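Local coordinates for protein LURP-one-related 15 (PDB 1ZXU), which is of unknown function but might be related to the phospholipid scramblases and tubby-like membrane-tethered transcription factors, at residues 61-69 and 79-88; 129-137 and 144-152. All coordinates share one frame; numbering follows the deposited sequence.

Contact 1: residues 61-69 and 79-88; sequences GNLLFKVKE and VLLDGSGTPV
K66 and L81, and beyond them K68 and V79, are hydrogen-bonded pairs of an antiparallel beta hairpin, strands 63-68 and 77-81, in the closed barrel of this tubby-like fold. All four bonds are backbone ones; L81 N to K66 O, at 2.8 Å and 171°, is nearly straight, whereas K66 N to L81 O bends to 147°. V67 and L80 form the non-hydrogen-bonded pair between them, their side chains lying side by side on the face that meets helix 197-211.

From F65 CB outward, CB itself passes 3.7 Å from L81 O, the carbonyl that also accepts from K66 N. With CG anti to the carbonyl carbon (chi1 -58°), the ring is carried under L80, whose CD2 sits over one face, offset toward the rim and 4.1 Å from F65 CG. CD1 is again near L81 O, at the ring edge, and CE1 meets V88 CG2 at 4.0 Å, also near the ring plane. A198 and A201 of helix 197-211, and Y32, also touch the F65 side chain. L64 and F65, both facing I56, form a classic beta bulge.

On the K66 and L81 face, the K68 chain runs alongside V79, and its CE comes 3.9 Å from L81 CD1. Past L81 comes a type I turn, D82-G85, on which an Asx turn is superposed: D82 OD1 accepts from S84 N, and also from S84 OG and T86 N. Where the strands part, one water bridges them, donating to L64 O and accepting from G83 N at 3.0 Å.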
# COMPACT_ATOMS: atom_id res chain seq x y z
N GLY A 61 1.04 -18.16 -0.83
CA GLY A 61 0.24 -18.11 0.38
C GLY A 61 0.96 -17.69 1.65
O GLY A 61 0.36 -17.65 2.72
N ASN A 62 2.24 -17.30 1.53
CA ASN A 62 3.00 -16.84 2.68
C ASN A 62 2.54 -15.47 3.11
O ASN A 62 2.51 -14.55 2.29
CB ASN A 62 4.51 -16.82 2.37
CG ASN A 62 5.04 -18.22 2.00
OD1 ASN A 62 4.79 -19.17 2.74
ND2 ASN A 62 5.65 -18.36 0.82
N LEU A 63 2.23 -15.29 4.39
CA LEU A 63 1.77 -13.97 4.89
C LEU A 63 2.86 -12.93 4.74
O LEU A 63 4.01 -13.15 5.17
CB LEU A 63 1.36 -14.09 6.36
CG LEU A 63 0.78 -12.83 6.96
CD1 LEU A 63 -0.17 -13.30 8.02
CD2 LEU A 63 1.86 -11.97 7.58
N LEU A 64 2.50 -11.81 4.11
CA LEU A 64 3.37 -10.64 4.09
C LEU A 64 2.86 -9.64 5.11
O LEU A 64 3.69 -9.12 5.92
CB LEU A 64 3.41 -9.98 2.70
CG LEU A 64 3.91 -10.92 1.61
CD1 LEU A 64 3.74 -10.22 0.21
CD2 LEU A 64 5.35 -11.32 1.80
N PHE A 65 1.55 -9.28 5.09
CA PHE A 65 0.98 -8.35 6.10
C PHE A 65 -0.42 -8.78 6.54
O PHE A 65 -1.18 -9.31 5.72
CB PHE A 65 0.82 -6.95 5.49
CG PHE A 65 2.10 -6.40 4.99
CD1 PHE A 65 3.11 -6.05 5.86
CD2 PHE A 65 2.35 -6.35 3.62
CE1 PHE A 65 4.33 -5.56 5.35
CE2 PHE A 65 3.56 -5.87 3.12
CZ PHE A 65 4.54 -5.48 3.97
N LYS A 66 -0.74 -8.60 7.81
CA LYS A 66 -2.11 -8.62 8.23
C LYS A 66 -2.62 -7.21 8.24
O LYS A 66 -1.89 -6.27 8.66
CB LYS A 66 -2.28 -9.23 9.64
CG LYS A 66 -2.03 -10.73 9.60
CD LYS A 66 -2.64 -11.46 10.82
CE LYS A 66 -1.94 -12.82 11.00
NZ LYS A 66 -2.89 -13.99 11.11
N VAL A 67 -3.80 -7.05 7.69
CA VAL A 67 -4.39 -5.74 7.64
C VAL A 67 -5.59 -5.70 8.55
O VAL A 67 -6.49 -6.54 8.41
CB VAL A 67 -4.86 -5.42 6.20
CG1 VAL A 67 -5.53 -4.04 6.16
CG2 VAL A 67 -3.65 -5.43 5.31
N LYS A 68 -5.57 -4.75 9.48
CA LYS A 68 -6.74 -4.65 10.38
C LYS A 68 -7.08 -3.27 10.83
O LYS A 68 -6.23 -2.39 10.84
CB LYS A 68 -6.57 -5.54 11.60
CG LYS A 68 -5.56 -5.05 12.58
CD LYS A 68 -5.69 -5.86 13.90
CE LYS A 68 -4.69 -5.44 14.97
NZ LYS A 68 -4.29 -4.00 15.00
N GLU A 69 -8.34 -3.09 11.23
CA GLU A 69 -8.73 -1.85 11.94
C GLU A 69 -8.34 -2.12 13.41
O GLU A 69 -8.80 -3.10 13.99
CB GLU A 69 -10.26 -1.64 11.82
CG GLU A 69 -10.69 -1.08 10.45
CD GLU A 69 -12.23 -1.01 10.25
OE1 GLU A 69 -12.97 -1.41 11.17
OE2 GLU A 69 -12.66 -0.57 9.16
N VAL A 79 -4.06 -0.65 10.31
CA VAL A 79 -2.64 -0.94 10.46
C VAL A 79 -2.23 -2.17 9.63
O VAL A 79 -3.02 -3.09 9.45
CB VAL A 79 -2.27 -1.16 11.99
CG1 VAL A 79 -2.96 -2.38 12.53
CG2 VAL A 79 -0.75 -1.28 12.19
N LEU A 80 -1.03 -2.13 9.08
CA LEU A 80 -0.39 -3.29 8.41
C LEU A 80 0.60 -3.86 9.39
O LEU A 80 1.51 -3.12 9.82
CB LEU A 80 0.36 -2.84 7.14
CG LEU A 80 -0.55 -2.89 5.94
CD1 LEU A 80 -1.57 -1.73 6.10
CD2 LEU A 80 0.32 -2.70 4.73
N LEU A 81 0.40 -5.12 9.78
CA LEU A 81 1.30 -5.80 10.73
C LEU A 81 2.14 -6.78 9.97
O LEU A 81 1.67 -7.39 9.02
CB LEU A 81 0.51 -6.60 11.78
CG LEU A 81 -0.61 -5.79 12.46
CD1 LEU A 81 -1.42 -6.73 13.39
CD2 LEU A 81 -0.03 -4.75 13.29
N ASP A 82 3.38 -6.96 10.38
CA ASP A 82 4.13 -8.09 9.78
C ASP A 82 3.76 -9.47 10.41
O ASP A 82 2.83 -9.57 11.21
CB ASP A 82 5.63 -7.81 9.77
CG ASP A 82 6.26 -7.87 11.15
OD1 ASP A 82 5.67 -8.45 12.09
OD2 ASP A 82 7.34 -7.26 11.30
N GLY A 83 4.42 -10.55 9.98
CA GLY A 83 4.13 -11.90 10.50
C GLY A 83 4.36 -12.11 12.00
O GLY A 83 3.78 -13.02 12.60
N SER A 84 5.16 -11.22 12.60
CA SER A 84 5.44 -11.27 14.03
C SER A 84 4.40 -10.45 14.81
O SER A 84 4.37 -10.47 16.04
CB SER A 84 6.84 -10.74 14.29
OG SER A 84 6.84 -9.33 14.14
N GLY A 85 3.52 -9.75 14.10
CA GLY A 85 2.50 -8.96 14.74
C GLY A 85 2.93 -7.52 14.99
O GLY A 85 2.20 -6.77 15.68
N THR A 86 4.08 -7.13 14.45
CA THR A 86 4.64 -5.78 14.67
C THR A 86 4.05 -4.82 13.62
O THR A 86 4.08 -5.16 12.42
CB THR A 86 6.14 -5.76 14.50
OG1 THR A 86 6.76 -6.74 15.36
CG2 THR A 86 6.71 -4.39 14.88
N PRO A 87 3.54 -3.67 14.06
CA PRO A 87 3.05 -2.67 13.09
C PRO A 87 4.13 -2.21 12.16
O PRO A 87 5.23 -1.83 12.61
CB PRO A 87 2.59 -1.51 13.97
CG PRO A 87 2.18 -2.22 15.31
CD PRO A 87 3.26 -3.25 15.46
N VAL A 88 3.82 -2.17 10.85
CA VAL A 88 4.75 -1.71 9.87
C VAL A 88 4.40 -0.24 9.50
O VAL A 88 5.28 0.65 9.47
CB VAL A 88 4.67 -2.60 8.62
CG1 VAL A 88 5.53 -2.04 7.46
CG2 VAL A 88 5.04 -4.09 9.03
O HOH W 1 6.01 -10.61 7.45

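Contact 2: residues 129-137 and 144-152; sequences TKLDVFLGH and CDFRVKGSW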
# COMPACT_ATOMS: atom_id res chain seq x y z
N THR A 129 -4.06 9.62 -12.30
CA THR A 129 -5.51 9.56 -12.48
C THR A 129 -6.31 9.15 -11.24
O THR A 129 -7.25 9.84 -10.90
CB THR A 129 -6.01 8.91 -13.88
OG1 THR A 129 -6.06 7.46 -13.86
CG2 THR A 129 -5.13 9.39 -15.02
N LYS A 130 -5.93 8.09 -10.52
CA LYS A 130 -6.77 7.63 -9.42
C LYS A 130 -6.29 8.12 -8.01
O LYS A 130 -7.10 8.59 -7.19
CB LYS A 130 -6.86 6.10 -9.47
CG LYS A 130 -7.80 5.46 -8.47
CD LYS A 130 -8.23 4.07 -8.95
CE LYS A 130 -9.09 3.31 -7.91
NZ LYS A 130 -10.13 4.12 -7.21
N LEU A 131 -4.99 7.96 -7.74
CA LEU A 131 -4.41 8.38 -6.45
C LEU A 131 -3.04 9.08 -6.72
O LEU A 131 -2.26 8.65 -7.56
CB LEU A 131 -4.17 7.17 -5.53
CG LEU A 131 -5.32 6.24 -5.15
CD1 LEU A 131 -4.76 5.04 -4.37
CD2 LEU A 131 -6.35 7.03 -4.25
N ASP A 132 -2.76 10.16 -5.99
CA ASP A 132 -1.45 10.82 -6.00
C ASP A 132 -0.83 10.68 -4.63
O ASP A 132 -1.51 10.89 -3.62
CB ASP A 132 -1.61 12.31 -6.30
CG ASP A 132 -2.04 12.54 -7.75
OD1 ASP A 132 -1.67 11.72 -8.61
OD2 ASP A 132 -2.75 13.51 -8.01
N VAL A 133 0.46 10.34 -4.61
CA VAL A 133 1.17 10.15 -3.36
C VAL A 133 2.23 11.21 -3.22
O VAL A 133 3.05 11.39 -4.14
CB VAL A 133 1.89 8.77 -3.39
CG1 VAL A 133 2.65 8.57 -2.05
CG2 VAL A 133 0.83 7.68 -3.68
N PHE A 134 2.29 11.82 -2.06
CA PHE A 134 3.30 12.86 -1.72
C PHE A 134 4.08 12.43 -0.50
O PHE A 134 3.51 12.24 0.57
CB PHE A 134 2.59 14.17 -1.40
CG PHE A 134 1.71 14.64 -2.52
CD1 PHE A 134 2.20 15.52 -3.47
CD2 PHE A 134 0.41 14.19 -2.60
CE1 PHE A 134 1.40 15.94 -4.52
CE2 PHE A 134 -0.40 14.55 -3.67
CZ PHE A 134 0.15 15.47 -4.62
N LEU A 135 5.40 12.27 -0.65
CA LEU A 135 6.20 11.88 0.51
C LEU A 135 6.15 12.97 1.59
O LEU A 135 5.92 14.16 1.27
CB LEU A 135 7.66 11.57 0.09
CG LEU A 135 7.80 10.42 -0.92
CD1 LEU A 135 9.26 10.44 -1.48
CD2 LEU A 135 7.48 9.08 -0.28
N GLY A 136 6.39 12.57 2.83
CA GLY A 136 6.25 13.47 3.98
C GLY A 136 7.02 14.78 3.84
O GLY A 136 6.54 15.82 4.32
N HIS A 137 8.19 14.75 3.17
CA HIS A 137 9.05 15.95 3.02
C HIS A 137 8.70 16.79 1.81
O HIS A 137 9.35 17.81 1.53
CB HIS A 137 10.52 15.52 2.85
CG HIS A 137 10.77 14.74 1.59
ND1 HIS A 137 10.93 13.37 1.57
CD2 HIS A 137 10.84 15.14 0.29
CE1 HIS A 137 11.12 12.96 0.33
NE2 HIS A 137 11.05 14.01 -0.47
N CYS A 144 3.40 15.16 -7.49
CA CYS A 144 3.40 13.97 -6.62
C CYS A 144 4.66 13.16 -6.84
O CYS A 144 5.35 13.26 -7.88
CB CYS A 144 2.17 13.11 -6.84
SG CYS A 144 1.95 12.77 -8.52
N ASP A 145 4.99 12.32 -5.85
CA ASP A 145 6.11 11.40 -5.93
C ASP A 145 5.79 10.05 -6.58
O ASP A 145 6.65 9.42 -7.19
CB ASP A 145 6.66 11.18 -4.53
CG ASP A 145 7.18 12.50 -3.93
OD1 ASP A 145 8.20 13.01 -4.47
OD2 ASP A 145 6.53 13.05 -3.03
N PHE A 146 4.55 9.63 -6.43
CA PHE A 146 4.04 8.43 -7.15
C PHE A 146 2.61 8.71 -7.57
O PHE A 146 1.87 9.50 -6.90
CB PHE A 146 4.06 7.17 -6.25
CG PHE A 146 5.43 6.82 -5.72
CD1 PHE A 146 6.22 5.91 -6.43
CD2 PHE A 146 5.94 7.42 -4.56
CE1 PHE A 146 7.53 5.57 -5.95
CE2 PHE A 146 7.22 7.08 -4.08
CZ PHE A 146 8.01 6.17 -4.77
N ARG A 147 2.15 7.98 -8.58
CA ARG A 147 0.74 8.07 -8.95
C ARG A 147 0.19 6.67 -9.22
O ARG A 147 0.92 5.78 -9.68
CB ARG A 147 0.50 8.97 -10.16
CG ARG A 147 1.44 8.78 -11.30
CD ARG A 147 1.16 9.90 -12.34
NE ARG A 147 2.10 11.00 -12.22
CZ ARG A 147 3.33 10.97 -12.72
NH1 ARG A 147 3.76 9.89 -13.37
NH2 ARG A 147 4.13 12.02 -12.56
N VAL A 148 -1.09 6.49 -8.98
CA VAL A 148 -1.74 5.24 -9.37
C VAL A 148 -2.79 5.55 -10.45
O VAL A 148 -3.62 6.45 -10.27
CB VAL A 148 -2.47 4.61 -8.14
CG1 VAL A 148 -3.04 3.23 -8.51
CG2 VAL A 148 -1.50 4.51 -6.89
N LYS A 149 -2.72 4.81 -11.54
CA LYS A 149 -3.69 4.94 -12.65
C LYS A 149 -4.36 3.59 -12.87
O LYS A 149 -4.02 2.61 -12.22
CB LYS A 149 -2.94 5.34 -13.90
CG LYS A 149 -2.14 6.62 -13.74
CD LYS A 149 -1.56 7.09 -15.14
CE LYS A 149 -1.09 8.53 -15.05
NZ LYS A 149 -0.16 8.93 -16.16
N GLY A 150 -5.34 3.54 -13.76
CA GLY A 150 -5.98 2.25 -14.08
C GLY A 150 -7.16 2.04 -13.16
O GLY A 150 -7.50 2.93 -12.39
N SER A 151 -7.76 0.86 -13.21
CA SER A 151 -9.04 0.62 -12.49
C SER A 151 -9.01 -0.56 -11.53
O SER A 151 -8.64 -1.64 -11.93
CB SER A 151 -10.16 0.44 -13.52
OG SER A 151 -11.32 -0.13 -12.92
N TRP A 152 -9.41 -0.32 -10.27
CA TRP A 152 -9.53 -1.38 -9.27
C TRP A 152 -10.48 -2.44 -9.76
O TRP A 152 -10.17 -3.63 -9.72
CB TRP A 152 -10.00 -0.83 -7.92
CG TRP A 152 -10.26 -1.83 -6.85
CD1 TRP A 152 -11.47 -2.31 -6.45
CD2 TRP A 152 -9.27 -2.45 -6.00
NE1 TRP A 152 -11.29 -3.21 -5.40
CE2 TRP A 152 -9.96 -3.30 -5.12
CE3 TRP A 152 -7.89 -2.37 -5.93
CZ2 TRP A 152 -9.29 -4.09 -4.18
CZ3 TRP A 152 -7.22 -3.13 -4.98
CH2 TRP A 152 -7.93 -3.96 -4.10
O HOH W 2 9.52 15.07 -3.00
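D145 grips the backbone of the facing strand: its CG stands anti to the carbonyl carbon (chi1 -62°), which carries OD2 to L135 N, and OD2 accepts from that N at 2.7 Å and 167°, on the anti side of the carboxylate. The two strands, 131-135 and 146-149, form an antiparallel beta hairpin of the barrel with a classic bulge at each end. At one, V133 O takes both D145 N and F146 N, at 2.7 and 3.3 Å; at the other, V148 O takes K130 N and L131 N.

Around these bonds, L131 CB packs on V148 CG2, and V133 CB on F146 CB at 3.9 Å. C144 CB lies over the F134 ring, 4.0 Å from its centroid and 23° off the normal, a CH-pi contact.

Farther out, N138 ND2 also donates to D145 OD2. With an alanine here, L135 N and N138 ND2 would probably lose the acceptor they share, and the water on OD1 its carboxylate partner. L207 of helix 197-211 touches L131. R147 swings away from D132 to a salt bridge with D165. The other carboxylate oxygen, D145 OD1, accepts from a water at 2.9 Å, which H137 NE2 meets through a weak bond.

Contacts 1 and 2 are two hairpins of one antiparallel barrel, met in series along the chain and set on opposite sides of its centre. Their centres lie 23 Å apart and their nearest atoms about 10 Å, so neither touches the other directly. Helix 197-211 relates them: F65, V67 and L80 of contact 1 pack on A198, A201 and V205, while K130, L131 and W152 of contact 2 reach L207 and F146 meets F199. The function is unknown, so neither contact can be tied to an active site. A bound 1,2-ethanediol, probably from the crystallisation liquor, lies about 5 Å from G83 of contact 1 and cannot by itself identify a functional pocket.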